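Long-range contacts in Exo-poly-alpha-D-galacturonosidase (Thermotoga maritima, PDB 3JUR), which probably hydrolyses the alpha-1,4 links of polygalacturonic acid, releasing sugar units from the chain ends of pectin at very high temperature: residues D[131-137]-D[206-212]; D[295-301]-D[323-329]; D[313-319]-D[342-348]. The contacts are given in a common frame with arbitrary orientation. Residues are numbered along the deposited sequence.

Contact 1 of 3, residues D[131-137]-D[206-212]; sequences GVLDGSA and VKIINSP
Two residues in the left-handed helical conformation, Ser-136 (phi/psi 61/19) and Asn-210 (51/54), end the regular pairing here and shift the register, so that Gly-135 lies nearest Ser-211 while Ala-137 lies nearest Asn-210. Up to that point these are adjacent rungs of a parallel beta-helix. Strands 132-134 and 207-209 run side by side, axes 4.8 Å apart and 15° between directions, pairing Val-132 with Lys-207, Leu-133 with Ile-208 and Asp-134 with Ile-209. The ladder runs Lys-207 N to Gly-131 O (3.0 Å), Leu-133 N to Lys-207 O (2.8 Å), Ile-209 N to Leu-133 O (3.0 Å) and Gly-135 N to Ile-209 O (3.1 Å). After the shift, Ala-137 N donates to Asn-210 O (3.1 Å). A CB on Gly-135 would collide with that same carbonyl.

Leu-133 (chi1 m, chi2 t) and Ile-208 (m, t) point to one face and pack on Phe-192, with Leu-133 CD1 4.2 Å from Ile-208 CG1. On the other, Ile-209 (chi1 p) brings CD1 within 3.8 Å of Val-132 CG1. Asp-134 (chi1 t) closes an Asx turn, its OD1 accepting from Ser-136 N (3.0 Å); its OD2 forms a salt bridge with Lys-89 on the preceding rung. Asn-210 (chi1 m) donates from ND2 to Asp-134 OD1 (2.6 Å), and a water donates to both Asn-210 OD1 (2.6 Å) and Ala-137 O (2.5 Å).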
loop_
_atom_site.group_PDB
_atom_site.type_symbol
_atom_site.label_atom_id
_atom_site.label_comp_id
_atom_site.label_asym_id
_atom_site.label_seq_id
_atom_site.Cartn_x
_atom_site.Cartn_y
_atom_site.Cartn_z
ATOM N N GLY D 131 5.128 46.911 11.926
ATOM C CA GLY D 131 6.307 47.469 11.281
ATOM C C GLY D 131 7.457 46.486 11.190
ATOM O O GLY D 131 7.273 45.288 11.392
ATOM N N VAL D 132 8.652 47.003 10.905
ATOM C CA VAL D 132 9.813 46.166 10.607
ATOM C C VAL D 132 10.979 46.439 11.560
ATOM O O VAL D 132 11.275 47.595 11.894
ATOM C CB VAL D 132 10.269 46.372 9.130
ATOM C CG1 VAL D 132 11.493 45.518 8.788
ATOM C CG2 VAL D 132 9.117 46.081 8.166
ATOM N N LEU D 133 11.626 45.367 12.002
ATOM C CA LEU D 133 12.918 45.466 12.674
ATOM C C LEU D 133 13.987 44.983 11.696
ATOM O O LEU D 133 13.973 43.829 11.252
ATOM C CB LEU D 133 12.939 44.651 13.974
ATOM C CG LEU D 133 11.815 44.864 15.000
ATOM C CD1 LEU D 133 12.028 43.959 16.200
ATOM C CD2 LEU D 133 11.675 46.323 15.452
ATOM N N ASP D 134 14.893 45.885 11.341
ATOM C CA ASP D 134 15.904 45.617 10.317
ATOM C C ASP D 134 17.305 45.692 10.933
ATOM O O ASP D 134 17.814 46.779 11.216
ATOM C CB ASP D 134 15.732 46.613 9.161
ATOM C CG ASP D 134 16.772 46.449 8.061
ATOM O OD1 ASP D 134 17.632 45.535 8.118
ATOM O OD2 ASP D 134 16.715 47.259 7.117
ATOM N N GLY D 135 17.910 44.525 11.143
ATOM C CA GLY D 135 19.213 44.419 11.797
ATOM C C GLY D 135 20.406 44.843 10.960
ATOM O O GLY D 135 21.523 44.937 11.480
ATOM N N SER D 136 20.164 45.079 9.669
ATOM C CA SER D 136 21.174 45.530 8.705
ATOM C C SER D 136 22.363 44.586 8.486
ATOM O O SER D 136 23.410 45.014 7.983
ATOM C CB SER D 136 21.674 46.945 9.039
ATOM O OG SER D 136 20.611 47.879 9.021
ATOM N N ALA D 137 22.208 43.317 8.849
ATOM C CA ALA D 137 23.247 42.327 8.574
ATOM C C ALA D 137 23.218 41.909 7.104
ATOM O O ALA D 137 22.151 41.778 6.500
ATOM C CB ALA D 137 23.092 41.118 9.475
ATOM N N VAL D 206 5.252 42.272 14.280
ATOM C CA VAL D 206 6.415 42.786 13.545
ATOM C C VAL D 206 7.050 41.799 12.564
ATOM O O VAL D 206 6.952 40.582 12.729
ATOM C CB VAL D 206 7.503 43.330 14.510
ATOM C CG1 VAL D 206 6.972 44.519 15.302
ATOM C CG2 VAL D 206 8.014 42.227 15.441
ATOM N N LYS D 207 7.683 42.345 11.532
ATOM C CA LYS D 207 8.541 41.582 10.638
ATOM C C LYS D 207 10.001 41.795 11.043
ATOM O O LYS D 207 10.396 42.914 11.398
ATOM C CB LYS D 207 8.332 42.018 9.183
ATOM C CG LYS D 207 9.054 41.138 8.172
ATOM C CD LYS D 207 8.893 41.648 6.755
ATOM C CE LYS D 207 9.501 40.667 5.778
ATOM N NZ LYS D 207 9.349 41.116 4.369
ATOM N N ILE D 208 10.794 40.728 10.991
ATOM C CA ILE D 208 12.224 40.789 11.330
ATOM C C ILE D 208 13.092 40.318 10.165
ATOM O O ILE D 208 12.947 39.184 9.697
ATOM C CB ILE D 208 12.553 39.954 12.593
ATOM C CG1 ILE D 208 11.808 40.514 13.815
ATOM C CG2 ILE D 208 14.068 39.926 12.853
ATOM C CD1 ILE D 208 11.801 39.585 15.000
ATOM N N ILE D 209 13.992 41.201 9.721
ATOM C CA ILE D 209 14.889 40.979 8.575
ATOM C C ILE D 209 16.363 41.284 8.908
ATOM O O ILE D 209 16.663 42.009 9.875
ATOM C CB ILE D 209 14.470 41.825 7.325
ATOM C CG1 ILE D 209 14.546 43.334 7.611
ATOM C CG2 ILE D 209 13.070 41.447 6.847
ATOM C CD1 ILE D 209 14.184 44.214 6.415
ATOM N N ASN D 210 17.271 40.728 8.097
ATOM C CA ASN D 210 18.702 41.025 8.167
ATOM C C ASN D 210 19.256 40.891 9.591
ATOM O O ASN D 210 19.873 41.824 10.124
ATOM C CB ASN D 210 19.016 42.435 7.616
ATOM C CG ASN D 210 18.398 42.703 6.245
ATOM O OD1 ASN D 210 18.530 41.912 5.312
ATOM N ND2 ASN D 210 17.747 43.849 6.115
ATOM N N SER D 211 19.027 39.732 10.198
ATOM C CA SER D 211 19.470 39.473 11.565
ATOM C C SER D 211 20.958 39.118 11.605
ATOM O O SER D 211 21.437 38.361 10.747
ATOM C CB SER D 211 18.647 38.349 12.182
ATOM O OG SER D 211 19.108 38.020 13.482
ATOM N N PRO D 212 21.694 39.672 12.592
ATOM C CA PRO D 212 23.109 39.332 12.769
ATOM C C PRO D 212 23.301 37.833 12.987
ATOM O O PRO D 212 24.195 37.226 12.385
ATOM C CB PRO D 212 23.504 40.117 14.024
ATOM C CG PRO D 212 22.595 41.302 14.007
ATOM C CD PRO D 212 21.279 40.760 13.495
HETATM O O HOH W 1 20.802 40.827 4.574
#

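Contact 2 of 3, residues D[295-301]-D[323-329]; sequences SHGGLVI and ERALRLK
Strands 299-301 and 327-329 are parallel neighbours in a beta-helix, axes 4.7 Å apart at 15°, Leu-299, Val-300 and Ile-301 pairing with Leu-326, Arg-327 and Leu-328. Backbone Leu-299 N donates to Ala-325 O (2.8 Å), Arg-327 N to Leu-299 O (3.0 Å), Ile-301 N to Arg-327 O (2.7 Å) and Lys-329 N to Ile-301 O (2.9 Å). Just before the corner at Ala-325 and Leu-326, Gly-298 N donates to Arg-324 O (2.8 Å); farther back, Glu-323 N to Ser-295 O (2.9 Å). Ser-295 OG accepts from Gly-297 N (3.3 Å; an ST turn) and is hydrogen-bonded to Ser-262 OG.

Apolar contacts occupy one face: Leu-299 CD2 to Leu-326 CD1 (3.8 Å), Ile-301 CG1 to Leu-328 CG (3.9 Å).

Val-300 and Arg-327 point to the opposite face; polar side chains lie there and in the preceding loops. Arg-324 NH1 bonds His-296 O (2.7 Å) and Glu-323 OE1 (2.9 Å, a salt bridge). A water bridges extended Arg-327 (chi1-chi3 t; NH1 2.9 Å) and His-296 (ND1 2.8 Å). Arg-327 and Lys-329 both salt-bridge Asp-261. His-296-Gly-297 and Arg-327-Leu-328-Lys-329, on neighbouring coils, match two family 28 motifs, so His-296, Arg-327, Lys-329 and Asp-261 probably line the substrate cleft, as in relatives.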
loop_
_atom_site.group_PDB
_atom_site.type_symbol
_atom_site.label_atom_id
_atom_site.label_comp_id
_atom_site.label_asym_id
_atom_site.label_seq_id
_atom_site.Cartn_x
_atom_site.Cartn_y
_atom_site.Cartn_z
ATOM N N SER D 295 15.717 26.723 5.793
ATOM C CA SER D 295 15.538 26.262 7.172
ATOM C C SER D 295 16.148 24.886 7.422
ATOM O O SER D 295 15.920 23.957 6.662
ATOM C CB SER D 295 14.055 26.247 7.570
ATOM O OG SER D 295 13.892 25.721 8.878
ATOM N N HIS D 296 16.904 24.771 8.510
ATOM C CA HIS D 296 17.535 23.507 8.907
ATOM C C HIS D 296 16.604 22.585 9.699
ATOM O O HIS D 296 16.960 21.439 10.002
ATOM C CB HIS D 296 18.791 23.797 9.732
ATOM C CG HIS D 296 19.901 24.432 8.952
ATOM N ND1 HIS D 296 21.208 24.431 9.391
ATOM C CD2 HIS D 296 19.907 25.078 7.761
ATOM C CE1 HIS D 296 21.968 25.057 8.508
ATOM N NE2 HIS D 296 21.202 25.456 7.508
ATOM N N GLY D 297 15.425 23.094 10.051
ATOM C CA GLY D 297 14.451 22.338 10.817
ATOM C C GLY D 297 13.237 23.172 11.193
ATOM O O GLY D 297 13.351 24.371 11.466
ATOM N N GLY D 298 12.072 22.537 11.202
ATOM C CA GLY D 298 10.827 23.217 11.544
ATOM C C GLY D 298 10.685 23.371 13.047
ATOM O O GLY D 298 10.568 24.490 13.558
ATOM N N LEU D 299 10.669 22.236 13.744
ATOM C CA LEU D 299 10.734 22.202 15.200
ATOM C C LEU D 299 11.995 21.468 15.617
ATOM O O LEU D 299 12.167 20.282 15.308
ATOM C CB LEU D 299 9.512 21.518 15.822
ATOM C CG LEU D 299 9.582 21.664 17.356
ATOM C CD1 LEU D 299 9.013 23.025 17.836
ATOM C CD2 LEU D 299 8.950 20.519 18.082
ATOM N N VAL D 300 12.869 22.173 16.333
ATOM C CA VAL D 300 14.181 21.650 16.670
ATOM C C VAL D 300 14.408 21.676 18.182
ATOM O O VAL D 300 14.007 22.626 18.864
ATOM C CB VAL D 300 15.292 22.426 15.917
ATOM C CG1 VAL D 300 16.671 21.794 16.130
ATOM C CG2 VAL D 300 14.986 22.469 14.438
ATOM N N ILE D 301 15.007 20.610 18.709
ATOM C CA ILE D 301 15.458 20.599 20.101
ATOM C C ILE D 301 16.983 20.427 20.099
ATOM O O ILE D 301 17.506 19.536 19.419
ATOM C CB ILE D 301 14.791 19.471 20.970
ATOM C CG1 ILE D 301 13.289 19.277 20.675
ATOM C CG2 ILE D 301 15.035 19.728 22.457
ATOM C CD1 ILE D 301 12.382 20.432 21.063
ATOM N N GLU D 323 14.543 21.627 5.506
ATOM C CA GLU D 323 15.459 20.491 5.487
ATOM C C GLU D 323 14.918 19.340 6.319
ATOM O O GLU D 323 15.052 18.173 5.931
ATOM C CB GLU D 323 16.852 20.887 5.984
ATOM C CG GLU D 323 17.634 21.756 5.005
ATOM C CD GLU D 323 19.055 22.046 5.479
ATOM O OE1 GLU D 323 19.449 21.546 6.555
ATOM O OE2 GLU D 323 19.786 22.773 4.768
ATOM N N ARG D 324 14.329 19.689 7.467
ATOM C CA ARG D 324 13.819 18.728 8.439
ATOM C C ARG D 324 12.574 19.284 9.106
ATOM O O ARG D 324 12.483 20.491 9.376
ATOM C CB ARG D 324 14.870 18.429 9.523
ATOM C CG ARG D 324 16.174 17.885 8.976
ATOM C CD ARG D 324 17.307 17.819 9.989
ATOM N NE ARG D 324 18.550 17.643 9.235
ATOM C CZ ARG D 324 19.260 18.635 8.709
ATOM N NH1 ARG D 324 18.891 19.907 8.901
ATOM N NH2 ARG D 324 20.346 18.357 8.004
ATOM N N ALA D 325 11.624 18.406 9.399
ATOM C CA ALA D 325 10.409 18.830 10.083
ATOM C C ALA D 325 10.630 18.852 11.592
ATOM O O ALA D 325 10.382 19.869 12.250
ATOM C CB ALA D 325 9.230 17.936 9.707
ATOM N N LEU D 326 11.104 17.724 12.125
ATOM C CA LEU D 326 11.379 17.563 13.547
ATOM C C LEU D 326 12.824 17.093 13.694
ATOM O O LEU D 326 13.234 16.107 13.073
ATOM C CB LEU D 326 10.425 16.543 14.190
ATOM C CG LEU D 326 10.658 16.150 15.664
ATOM C CD1 LEU D 326 10.475 17.342 16.635
ATOM C CD2 LEU D 326 9.766 14.995 16.092
ATOM N N ARG D 327 13.578 17.795 14.531
ATOM C CA ARG D 327 15.002 17.544 14.697
ATOM C C ARG D 327 15.393 17.606 16.176
ATOM O O ARG D 327 15.186 18.625 16.821
ATOM C CB ARG D 327 15.770 18.595 13.895
ATOM C CG ARG D 327 17.263 18.357 13.760
ATOM C CD ARG D 327 17.905 19.554 13.073
ATOM N NE ARG D 327 19.237 19.224 12.570
ATOM C CZ ARG D 327 20.114 20.126 12.144
ATOM N NH1 ARG D 327 19.806 21.419 12.153
ATOM N NH2 ARG D 327 21.303 19.731 11.710
ATOM N N LEU D 328 15.936 16.508 16.704
ATOM C CA LEU D 328 16.555 16.498 18.035
ATOM C C LEU D 328 18.069 16.264 17.905
ATOM O O LEU D 328 18.505 15.294 17.273
ATOM C CB LEU D 328 15.902 15.453 18.956
ATOM C CG LEU D 328 14.515 15.750 19.563
ATOM C CD1 LEU D 328 13.408 15.820 18.514
ATOM C CD2 LEU D 328 14.149 14.725 20.618
ATOM N N LYS D 329 18.857 17.182 18.476
ATOM C CA LYS D 329 20.323 17.150 18.389
ATOM C C LYS D 329 20.949 17.192 19.776
ATOM O O LYS D 329 20.588 18.038 20.598
ATOM C CB LYS D 329 20.875 18.377 17.648
ATOM C CG LYS D 329 20.108 18.853 16.452
ATOM C CD LYS D 329 20.820 20.027 15.788
ATOM C CE LYS D 329 20.401 21.363 16.397
ATOM N NZ LYS D 329 20.868 22.508 15.556
HETATM O O HOH W 2 21.615 23.662 12.086
#

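Contact 3 of 3, residues D[313-319]-D[342-348]; sequences VARNNVY and FFIDNVA
Strands 313-315 and 342-344 lie parallel, axes 4.8 Å apart at 8°. Both then bend at a residue in left-handed helical conformation, Asn-316 (phi/psi 57/46) and Asp-345 (62/31), before resuming as 318-319 and 347-348. Val-313 to Arg-315 pair in order with Phe-342 to Ile-344, and Val-318 and Tyr-319 with Val-347 and Ala-348. Ala-314 N donates to Phe-342 O (2.8 Å), Ile-344 N to Ala-314 O (2.9 Å), Asn-316 N to Ile-344 O (3.1 Å), Val-347 N to Asn-317 O (3.0 Å) and Tyr-319 N to Val-347 O (2.8 Å).

On one face, Tyr-319 CE2 touches Phe-343 CZ at 3.6 Å, the near-parallel rings barely overlapping. On the other, Val-318 packs on Met-320 and Val-347 on Val-349, both of a neighbouring subunit. At the bend Asn-346 (chi1 m) donates ND2 to Ala-314 O (3.0 Å), while its OD1 accepts from Asn-317 N (2.8 Å) and ND2 (3.2 Å). With Asn-317 OD1 bonded to Asn-288, this makes the asparagine ladder characteristic of parallel beta-helix turns.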
loop_
_atom_site.group_PDB
_atom_site.type_symbol
_atom_site.label_atom_id
_atom_site.label_comp_id
_atom_site.label_asym_id
_atom_site.label_seq_id
_atom_site.Cartn_x
_atom_site.Cartn_y
_atom_site.Cartn_z
ATOM N N VAL D 313 4.958 20.849 23.134
ATOM C CA VAL D 313 3.926 20.450 22.194
ATOM C C VAL D 313 3.986 21.361 20.970
ATOM O O VAL D 313 3.878 22.590 21.089
ATOM C CB VAL D 313 2.504 20.513 22.814
ATOM C CG1 VAL D 313 1.444 20.163 21.776
ATOM C CG2 VAL D 313 2.383 19.591 24.038
ATOM N N ALA D 314 4.157 20.743 19.804
ATOM C CA ALA D 314 4.075 21.430 18.520
ATOM C C ALA D 314 2.890 20.854 17.755
ATOM O O ALA D 314 2.934 19.704 17.295
ATOM C CB ALA D 314 5.368 21.266 17.723
ATOM N N ARG D 315 1.830 21.651 17.630
ATOM C CA ARG D 315 0.589 21.182 17.047
ATOM C C ARG D 315 0.098 22.063 15.899
ATOM O O ARG D 315 0.138 23.293 15.988
ATOM C CB ARG D 315 -0.491 21.081 18.126
ATOM C CG ARG D 315 -1.774 20.432 17.649
ATOM C CD ARG D 315 -2.852 20.413 18.730
ATOM N NE ARG D 315 -3.160 21.751 19.249
ATOM C CZ ARG D 315 -3.864 22.684 18.609
ATOM N NH1 ARG D 315 -4.349 22.462 17.389
ATOM N NH2 ARG D 315 -4.084 23.852 19.194
ATOM N N ASN D 316 -0.381 21.412 14.836
ATOM C CA ASN D 316 -1.022 22.084 13.701
ATOM C C ASN D 316 -0.136 23.138 13.051
ATOM O O ASN D 316 -0.574 24.248 12.770
ATOM C CB ASN D 316 -2.374 22.693 14.114
ATOM C CG ASN D 316 -3.269 22.996 12.921
ATOM O OD1 ASN D 316 -3.383 22.194 11.997
ATOM N ND2 ASN D 316 -3.900 24.165 12.937
ATOM N N ASN D 317 1.120 22.781 12.821
ATOM C CA ASN D 317 2.021 23.648 12.099
ATOM C C ASN D 317 2.160 23.159 10.669
ATOM O O ASN D 317 1.886 21.986 10.367
ATOM C CB ASN D 317 3.386 23.713 12.790
ATOM C CG ASN D 317 3.288 24.201 14.218
ATOM O OD1 ASN D 317 3.048 25.384 14.468
ATOM N ND2 ASN D 317 3.463 23.287 15.169
ATOM N N VAL D 318 2.573 24.070 9.791
ATOM C CA VAL D 318 2.804 23.743 8.390
ATOM C C VAL D 318 4.238 24.107 8.004
ATOM O O VAL D 318 4.646 25.260 8.145
ATOM C CB VAL D 318 1.793 24.450 7.471
ATOM C CG1 VAL D 318 2.156 24.224 5.991
ATOM C CG2 VAL D 318 0.364 23.941 7.757
ATOM N N TYR D 319 4.980 23.113 7.517
ATOM C CA TYR D 319 6.386 23.278 7.140
ATOM C C TYR D 319 6.547 22.982 5.659
ATOM O O TYR D 319 6.125 21.931 5.184
ATOM C CB TYR D 319 7.263 22.335 7.965
ATOM C CG TYR D 319 7.057 22.478 9.465
ATOM C CD1 TYR D 319 7.605 23.549 10.166
ATOM C CD2 TYR D 319 6.298 21.559 10.167
ATOM C CE1 TYR D 319 7.417 23.684 11.547
ATOM C CE2 TYR D 319 6.109 21.679 11.544
ATOM C CZ TYR D 319 6.673 22.743 12.222
ATOM O OH TYR D 319 6.473 22.859 13.572
ATOM N N PHE D 342 6.125 16.429 21.850
ATOM C CA PHE D 342 4.915 16.038 21.142
ATOM C C PHE D 342 4.772 16.817 19.848
ATOM O O PHE D 342 4.652 18.038 19.863
ATOM C CB PHE D 342 3.679 16.255 22.031
ATOM C CG PHE D 342 3.668 15.405 23.261
ATOM C CD1 PHE D 342 2.994 14.193 23.275
ATOM C CD2 PHE D 342 4.350 15.809 24.403
ATOM C CE1 PHE D 342 2.984 13.398 24.415
ATOM C CE2 PHE D 342 4.357 15.013 25.549
ATOM C CZ PHE D 342 3.673 13.811 25.556
ATOM N N PHE D 343 4.776 16.089 18.736
ATOM C CA PHE D 343 4.751 16.660 17.394
ATOM C C PHE D 343 3.471 16.149 16.734
ATOM O O PHE D 343 3.462 15.071 16.135
ATOM C CB PHE D 343 6.008 16.209 16.627
ATOM C CG PHE D 343 6.311 17.014 15.397
ATOM C CD1 PHE D 343 6.771 18.329 15.498
ATOM C CD2 PHE D 343 6.164 16.450 14.132
ATOM C CE1 PHE D 343 7.059 19.077 14.345
ATOM C CE2 PHE D 343 6.447 17.180 12.986
ATOM C CZ PHE D 343 6.906 18.493 13.091
ATOM N N ILE D 344 2.393 16.927 16.862
ATOM C CA ILE D 344 1.031 16.455 16.582
ATOM C C ILE D 344 0.331 17.284 15.514
ATOM O O ILE D 344 0.369 18.513 15.560
ATOM C CB ILE D 344 0.135 16.542 17.868
ATOM C CG1 ILE D 344 0.858 15.983 19.104
ATOM C CG2 ILE D 344 -1.238 15.869 17.656
ATOM C CD1 ILE D 344 1.192 14.505 19.035
ATOM N N ASP D 345 -0.350 16.606 14.590
ATOM C CA ASP D 345 -1.199 17.256 13.570
ATOM C C ASP D 345 -0.438 18.178 12.619
ATOM O O ASP D 345 -0.991 19.151 12.116
ATOM C CB ASP D 345 -2.360 18.031 14.224
ATOM C CG ASP D 345 -3.263 17.139 15.044
ATOM O OD1 ASP D 345 -3.387 15.938 14.705
ATOM O OD2 ASP D 345 -3.855 17.637 16.029
ATOM N N ASN D 346 0.820 17.856 12.360
ATOM C CA ASN D 346 1.652 18.715 11.527
ATOM C C ASN D 346 1.669 18.281 10.078
ATOM O O ASN D 346 1.396 17.120 9.769
ATOM C CB ASN D 346 3.064 18.809 12.102
ATOM C CG ASN D 346 3.088 19.482 13.464
ATOM O OD1 ASN D 346 2.659 20.621 13.607
ATOM N ND2 ASN D 346 3.591 18.777 14.468
ATOM N N VAL D 347 1.953 19.232 9.193
ATOM C CA VAL D 347 2.086 18.969 7.767
ATOM C C VAL D 347 3.469 19.438 7.328
ATOM O O VAL D 347 3.888 20.550 7.651
ATOM C CB VAL D 347 0.993 19.697 6.928
ATOM C CG1 VAL D 347 1.187 19.428 5.450
ATOM C CG2 VAL D 347 -0.410 19.266 7.360
ATOM N N ALA D 348 4.181 18.582 6.608
ATOM C CA ALA D 348 5.484 18.940 6.056
ATOM C C ALA D 348 5.513 18.583 4.583
ATOM O O ALA D 348 5.325 17.431 4.215
ATOM C CB ALA D 348 6.605 18.240 6.814
HETATM O O HOH W 3 -4.765 20.230 15.718
HETATM O O HOH W 4 -0.975 21.511 10.143
#

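Overall arrangement
Following the chain from the N terminus, contact 1 comes first: 131-137 meets 206-212 after a 68-residue excursion carrying helix 161-173, complete before the others begin. Contacts 2 and 3 cross. Segment 295-301 opens contact 2, 313-319 opens contact 3, 323-329 closes contact 2 and 342-348 closes contact 3, so two successive coils are joined in two sheets: contact 3 in the large one that also holds contact 1, contact 2 in that of strands 263-265 to 444-447. The two meet inside the beta-helix, where Leu-299 CD2 lies 3.7 Å from Ala-314 CB and Gly-298 CA 3.4 Å from Tyr-319 CE1. Contact 1 touches neither, its centre lying about 23 Å and 26 Å from those of contacts 2 and 3.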